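Local coordinates for putative secreted glycosylhydrolase (Parabacteroides distasonis ATCC 8503, PDB 3IMM), which probably hydrolyses glycosidic bonds as a secreted enzyme of the 3-keto-disaccharide hydrolase family, at residues A[53-58]-A[114-119]. Numbering follows the deposited sequence.
Sequences LDFKTD and KVVKKP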
# COMPACT_ATOMS: atom_id res chain seq x y z
N LEU A 53 3.89 0.04 9.37
CA LEU A 53 3.06 -1.14 9.56
C LEU A 53 3.90 -2.39 9.45
O LEU A 53 4.90 -2.42 8.74
CB LEU A 53 1.95 -1.19 8.52
CG LEU A 53 2.32 -1.30 7.03
CD1 LEU A 53 1.27 -2.08 6.27
CD2 LEU A 53 2.54 0.08 6.37
N ASP A 54 3.49 -3.42 10.18
CA ASP A 54 4.05 -4.75 10.05
C ASP A 54 3.08 -5.46 9.16
O ASP A 54 1.88 -5.15 9.21
CB ASP A 54 4.13 -5.47 11.40
CG ASP A 54 4.98 -4.72 12.45
OD1 ASP A 54 5.75 -3.82 12.08
OD2 ASP A 54 4.87 -5.04 13.67
N PHE A 55 3.58 -6.39 8.34
CA PHE A 55 2.72 -7.31 7.64
C PHE A 55 3.38 -8.68 7.50
O PHE A 55 4.63 -8.79 7.51
CB PHE A 55 2.32 -6.75 6.28
CG PHE A 55 3.43 -6.65 5.31
CD1 PHE A 55 3.71 -7.72 4.44
CD2 PHE A 55 4.19 -5.48 5.21
CE1 PHE A 55 4.74 -7.62 3.50
CE2 PHE A 55 5.23 -5.39 4.29
CZ PHE A 55 5.51 -6.45 3.45
N LYS A 56 2.54 -9.71 7.40
CA LYS A 56 2.98 -11.11 7.16
C LYS A 56 2.25 -11.63 5.92
O LYS A 56 1.05 -11.47 5.78
CB LYS A 56 2.64 -11.97 8.38
CG LYS A 56 2.95 -13.47 8.30
CD LYS A 56 2.70 -14.17 9.68
CE LYS A 56 1.22 -14.30 9.97
NZ LYS A 56 0.94 -15.11 11.16
N THR A 57 2.99 -12.28 5.04
CA THR A 57 2.38 -12.83 3.85
C THR A 57 2.06 -14.30 3.98
O THR A 57 2.54 -14.99 4.88
CB THR A 57 3.31 -12.64 2.62
OG1 THR A 57 4.45 -13.49 2.76
CG2 THR A 57 3.74 -11.18 2.48
N ASP A 58 1.20 -14.71 3.07
CA ASP A 58 0.94 -16.08 2.69
C ASP A 58 1.61 -16.32 1.32
O ASP A 58 2.02 -15.37 0.62
CB ASP A 58 -0.57 -16.18 2.46
CG ASP A 58 -1.18 -17.43 2.99
OD1 ASP A 58 -0.45 -18.31 3.47
OD2 ASP A 58 -2.44 -17.48 2.96
N LYS A 114 12.64 -9.50 -3.42
CA LYS A 114 12.87 -10.46 -2.38
C LYS A 114 13.59 -9.81 -1.19
O LYS A 114 14.34 -10.46 -0.46
CB LYS A 114 13.60 -11.67 -2.95
CG LYS A 114 12.85 -12.37 -4.06
CD LYS A 114 13.60 -13.66 -4.45
CE LYS A 114 12.90 -14.38 -5.59
NZ LYS A 114 13.27 -15.82 -5.61
N VAL A 115 13.31 -8.53 -0.97
CA VAL A 115 13.52 -7.92 0.35
C VAL A 115 12.41 -8.38 1.33
O VAL A 115 12.63 -8.47 2.53
CB VAL A 115 13.59 -6.40 0.22
CG1 VAL A 115 13.74 -5.73 1.60
CG2 VAL A 115 14.76 -6.04 -0.75
N VAL A 116 11.23 -8.65 0.81
CA VAL A 116 10.15 -9.19 1.61
C VAL A 116 10.59 -10.56 2.07
O VAL A 116 11.30 -11.28 1.36
CB VAL A 116 8.81 -9.26 0.82
CG1 VAL A 116 8.90 -10.25 -0.33
CG2 VAL A 116 7.64 -9.64 1.75
N LYS A 117 10.22 -10.92 3.29
CA LYS A 117 10.55 -12.23 3.83
C LYS A 117 9.61 -13.25 3.26
O LYS A 117 8.67 -12.92 2.53
CB LYS A 117 10.53 -12.17 5.35
CG LYS A 117 11.67 -11.33 5.87
CD LYS A 117 11.53 -11.05 7.31
CE LYS A 117 12.73 -10.27 7.84
NZ LYS A 117 12.44 -9.85 9.27
N LYS A 118 9.87 -14.51 3.56
CA LYS A 118 9.05 -15.62 3.04
C LYS A 118 7.72 -15.69 3.77
O LYS A 118 7.62 -15.16 4.86
CB LYS A 118 9.83 -16.94 3.18
CG LYS A 118 10.97 -17.03 2.18
CD LYS A 118 11.52 -18.42 2.09
CE LYS A 118 12.69 -18.48 1.11
NZ LYS A 118 13.62 -19.61 1.48
N PRO A 119 6.70 -16.32 3.16
CA PRO A 119 5.41 -16.45 3.77
C PRO A 119 5.54 -16.83 5.21
O PRO A 119 6.39 -17.64 5.54
CB PRO A 119 4.76 -17.56 2.97
CG PRO A 119 5.27 -17.31 1.61
CD PRO A 119 6.71 -16.98 1.83
O HOH W 1 6.34 -13.15 1.01
O HOH W 2 5.85 -12.45 5.22
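Thr57 and Pro119 carry the closest approach between the end of strand 49-57 and the loop that leads into strand 122-130. The threonine hydroxyl sits against the proline backbone, OG1 3.3 Å from Pro119 CA, and the same CA also makes a CA-H...O contact with Thr57 O at 3.4 Å. Further round, CB and CG of the proline ring rest on the backbone of Asp58, whose own carboxylate turns elsewhere and accepts a hydrogen bond from Leu190 N.

No direct hydrogen bond joins the two segments; two waters do the bridging. The first accepts from Thr57 OG1 at 2.6 Å and donates to Lys117 O at 2.8 Å. The second takes the Thr57 amide, N to water 2.9 Å, and gives a longer bond of 3.3 Å to Lys118 O. One residue of the strand is thereby tied through both its backbone and its hydroxyl to successive carbonyls of the loop.

At Phe55 the contact turns apolar. Val116 holds CG2 anti to its backbone N, and this methyl meets Phe55 CE1 obliquely at 3.9 Å, the two side chains crossing at about a right angle. Thr57 CG2 lies at the edge of the same ring, in its plane, and Phe193 and Leu138 also touch Phe55.

Asn123 links both segments, its OD1 accepting from Lys117 N and its ND2 donating to Phe55 O. The two waters and the Phe55-Val116 contact join the incoming loop to strand 49-57, just before the chain enters the antiparallel neighbour 122-130 in a concanavalin-like beta-sandwich.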